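Local coordinates for odorant binding protein OBP69a (Ceratitis capitata, PDB 6HHE) that probably binds small odorant molecules as a secreted carrier protein of insect olfaction, at residues A[23-28]-A[41-46]. Sequence-based numbering, arbitrary orientation.
Sequences GVTEDL and NQRLKC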
ATOM      1  N   GLY A  23      -2.334 -11.745  -9.730  1.00 22.90           N
ATOM      2  CA  GLY A  23      -1.219 -12.466 -10.322  1.00 22.23           C
ATOM      3  C   GLY A  23       0.172 -11.983  -9.948  1.00 20.09           C
ATOM      4  O   GLY A  23       1.149 -12.444 -10.560  1.00 24.21           O
ATOM      5  N   VAL A  24       0.302 -11.110  -8.943  1.00 22.87           N
ATOM      6  CA  VAL A  24       1.625 -10.765  -8.414  1.00 24.06           C
ATOM      7  C   VAL A  24       2.337 -12.030  -7.955  1.00 24.39           C
ATOM      8  O   VAL A  24       1.711 -12.965  -7.417  1.00 27.00           O
ATOM      9  CB  VAL A  24       1.505  -9.733  -7.275  1.00 19.44           C
ATOM     10  CG1 VAL A  24       0.941 -10.353  -5.997  1.00 23.85           C
ATOM     11  CG2 VAL A  24       2.839  -9.049  -6.968  1.00 21.71           C
ATOM     12  N   THR A  25       3.644 -12.087  -8.192  1.00 23.12           N
ATOM     13  CA  THR A  25       4.446 -13.253  -7.868  1.00 23.25           C
ATOM     14  C   THR A  25       5.493 -12.901  -6.819  1.00 27.83           C
ATOM     15  O   THR A  25       5.865 -11.727  -6.630  1.00 24.27           O
ATOM     16  CB  THR A  25       5.092 -13.846  -9.119  1.00 26.75           C
ATOM     17  OG1 THR A  25       5.629 -12.796  -9.926  1.00 30.78           O
ATOM     18  CG2 THR A  25       4.072 -14.587  -9.946  1.00 33.06           C
ATOM     19  N   GLU A  26       5.941 -13.928  -6.088  1.00 26.87           N
ATOM     20  CA  GLU A  26       6.872 -13.719  -4.978  1.00 30.16           C
ATOM     21  C   GLU A  26       8.177 -13.057  -5.416  1.00 25.67           C
ATOM     22  O   GLU A  26       8.758 -12.290  -4.643  1.00 28.89           O
ATOM     23  CB  GLU A  26       7.161 -15.049  -4.278  1.00 43.91           C
ATOM     24  CG  GLU A  26       8.083 -14.967  -3.039  1.00 62.74           C
ATOM     25  CD  GLU A  26       7.559 -14.064  -1.911  1.00 76.15           C
ATOM     26  OE1 GLU A  26       8.368 -13.639  -1.048  1.00 81.19           O
ATOM     27  OE2 GLU A  26       6.346 -13.777  -1.876  1.00 76.38           O
ATOM     28  N   ASP A  27       8.636 -13.294  -6.651  1.00 26.33           N
ATOM     29  CA  ASP A  27       9.858 -12.643  -7.125  1.00 25.72           C
ATOM     30  C   ASP A  27       9.760 -11.124  -7.077  1.00 24.02           C
ATOM     31  O   ASP A  27      10.772 -10.454  -6.807  1.00 23.74           O
ATOM     32  CB  ASP A  27      10.210 -13.116  -8.532  1.00 30.59           C
ATOM     33  CG  ASP A  27       9.156 -12.762  -9.539  1.00 41.54           C
ATOM     34  OD1 ASP A  27       8.050 -13.310  -9.406  1.00 41.15           O
ATOM     35  OD2 ASP A  27       9.420 -11.949 -10.449  1.00 37.02           O
ATOM     36  N   LEU A  28       8.564 -10.566  -7.284  1.00 23.10           N
ATOM     37  CA  LEU A  28       8.394  -9.117  -7.222  1.00 18.78           C
ATOM     38  C   LEU A  28       8.534  -8.605  -5.802  1.00 20.85           C
ATOM     39  O   LEU A  28       9.136  -7.546  -5.578  1.00 20.51           O
ATOM     40  CB  LEU A  28       7.062  -8.683  -7.813  1.00 18.28           C
ATOM     41  CG  LEU A  28       6.886  -9.054  -9.286  1.00 19.96           C
ATOM     42  CD1 LEU A  28       5.536  -8.675  -9.813  1.00 21.72           C
ATOM     43  CD2 LEU A  28       7.982  -8.387 -10.116  1.00 23.89           C
ATOM     44  N   ASN A  41       6.310  -3.034 -12.027  1.00 19.05           N
ATOM     45  CA  ASN A  41       5.592  -4.103 -12.696  1.00 20.44           C
ATOM     46  C   ASN A  41       4.126  -3.896 -12.389  1.00 17.15           C
ATOM     47  O   ASN A  41       3.730  -3.650 -11.210  1.00 18.17           O
ATOM     48  CB  ASN A  41       6.076  -5.478 -12.225  1.00 22.52           C
ATOM     49  CG  ASN A  41       7.495  -5.803 -12.695  1.00 25.34           C
ATOM     50  OD1 ASN A  41       8.493  -5.541 -12.005  1.00 28.95           O
ATOM     51  ND2 ASN A  41       7.579  -6.410 -13.868  1.00 28.40           N
ATOM     52  N   GLN A  42       3.306  -3.971 -13.423  1.00 19.95           N
ATOM     53  CA  GLN A  42       1.890  -3.681 -13.241  1.00 17.27           C
ATOM     54  C   GLN A  42       1.215  -4.602 -12.255  1.00 19.21           C
ATOM     55  O   GLN A  42       0.377  -4.132 -11.502  1.00 19.49           O
ATOM     56  CB  GLN A  42       1.134  -3.803 -14.566  1.00 19.95           C
ATOM     57  CG  GLN A  42       1.644  -2.825 -15.633  1.00 25.47           C
ATOM     58  CD  GLN A  42       1.588  -1.378 -15.160  1.00 27.61           C
ATOM     59  OE1 GLN A  42       2.617  -0.740 -15.037  1.00 28.05           O
ATOM     60  NE2 GLN A  42       0.388  -0.854 -14.912  1.00 26.18           N
ATOM     61  N   ARG A  43       1.622  -5.879 -12.175  1.00 19.58           N
ATOM     62  CA  ARG A  43       0.943  -6.749 -11.209  1.00 18.99           C
ATOM     63  C   ARG A  43       1.218  -6.327  -9.769  1.00 19.66           C
ATOM     64  O   ARG A  43       0.331  -6.435  -8.932  1.00 20.12           O
ATOM     65  CB  ARG A  43       1.344  -8.208 -11.379  1.00 18.36           C
ATOM     66  CG  ARG A  43       0.800  -8.808 -12.626  1.00 19.84           C
ATOM     67  CD  ARG A  43       1.507 -10.111 -12.983  1.00 20.77           C
ATOM     68  NE  ARG A  43       2.903  -9.924 -13.337  1.00 21.75           N
ATOM     69  CZ  ARG A  43       3.916 -10.577 -12.752  1.00 21.56           C
ATOM     70  NH1 ARG A  43       3.707 -11.437 -11.761  1.00 29.06           N
ATOM     71  NH2 ARG A  43       5.166 -10.306 -13.151  1.00 24.41           N
ATOM     72  N   LEU A  44       2.409  -5.776  -9.484  1.00 17.88           N
ATOM     73  CA  LEU A  44       2.679  -5.267  -8.142  1.00 18.71           C
ATOM     74  C   LEU A  44       1.865  -4.011  -7.880  1.00 18.59           C
ATOM     75  O   LEU A  44       1.309  -3.855  -6.790  1.00 19.08           O
ATOM     76  CB  LEU A  44       4.151  -5.035  -7.977  1.00 17.77           C
ATOM     77  CG  LEU A  44       4.585  -4.492  -6.605  1.00 17.80           C
ATOM     78  CD1 LEU A  44       4.175  -5.428  -5.468  1.00 20.50           C
ATOM     79  CD2 LEU A  44       6.096  -4.298  -6.556  1.00 21.16           C
ATOM     80  N   LYS A  45       1.769  -3.111  -8.868  1.00 19.04           N
ATOM     81  CA  LYS A  45       0.953  -1.914  -8.700  1.00 18.03           C
ATOM     82  C   LYS A  45      -0.480  -2.308  -8.376  1.00 22.18           C
ATOM     83  O   LYS A  45      -1.118  -1.723  -7.487  1.00 21.35           O
ATOM     84  CB  LYS A  45       0.983  -1.066  -9.990  1.00 18.31           C
ATOM     85  CG  LYS A  45       2.377  -0.665 -10.446  1.00 19.58           C
ATOM     86  CD  LYS A  45       2.269   0.352 -11.591  1.00 22.45           C
ATOM     87  CE  LYS A  45       3.651   0.631 -12.022  1.00 24.56           C
ATOM     88  NZ  LYS A  45       3.532   1.398 -13.324  1.00 26.38           N
ATOM     89  N   CYS A  46      -0.997  -3.298  -9.082  1.00 20.13           N
ATOM     90  CA  CYS A  46      -2.385  -3.674  -8.864  1.00 21.07           C
ATOM     91  C   CYS A  46      -2.579  -4.431  -7.564  1.00 19.82           C
ATOM     92  O   CYS A  46      -3.649  -4.292  -6.965  1.00 20.21           O
ATOM     93  CB  CYS A  46      -2.901  -4.482 -10.021  1.00 20.39           C
ATOM     94  SG  CYS A  46      -3.110  -3.484 -11.522  1.00 24.96           S
TER
HETATM   95  O   HOH W   1       7.562 -11.706 -12.328  1.00 32.35           O
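NH1 of R43 is the best-held polar atom, gripped by two hydrogen bonds to the turn ahead of helix 26-35. One goes to the backbone O of G23, 3.0 Å from NH1 and nearly straight (163° at the hydrogen); this oxygen lies in the guanidinium plane, though NH1 sits above the carbonyl plane of G23. The other runs to OG1 of T25, again 3.0 Å from NH1 and close to the same plane. That hydroxyl in turn donates to D27 OD1, on the syn side of the carboxylate, with OG1 and OD1 only 2.5 Å apart. A water closes the ring, donating to D27 OD2 and accepting from R43 NH2 at 2.9 Å. D27 therefore reaches R43 through a hydroxyl and a water rather than by direct contact, and its charge is likely to steady the arginine. The R43 chain bends at chi3 (-66°), laying CD against G23 O and turning the flat head toward T25. L28 comes over one face of the guanidinium, its CD1 3.7 Å from NH2, while its CD2 rests on the amide oxygen of N41. An alanine in place of R43 would remove both bonds to G23 and T25 and the water link to D27, and would probably loosen the turn against helix 42-55. On the guanidinium side that L28 covers, the packing turns apolar: V24 CG2 meets L44 CD1 at 4.1 Å, and L28 CD1 also approaches L44 CB. The contact thus packs the turn between helices 10-22 and 26-35, and L28, against the first turn of helix 42-55; V24 and L44 both pack on F29, V24 reaches I19, and the disulfide C46-C97, one of three interlocking in the all-helical insect odorant-binding protein fold, ties helix 42-55 to helix 96-110.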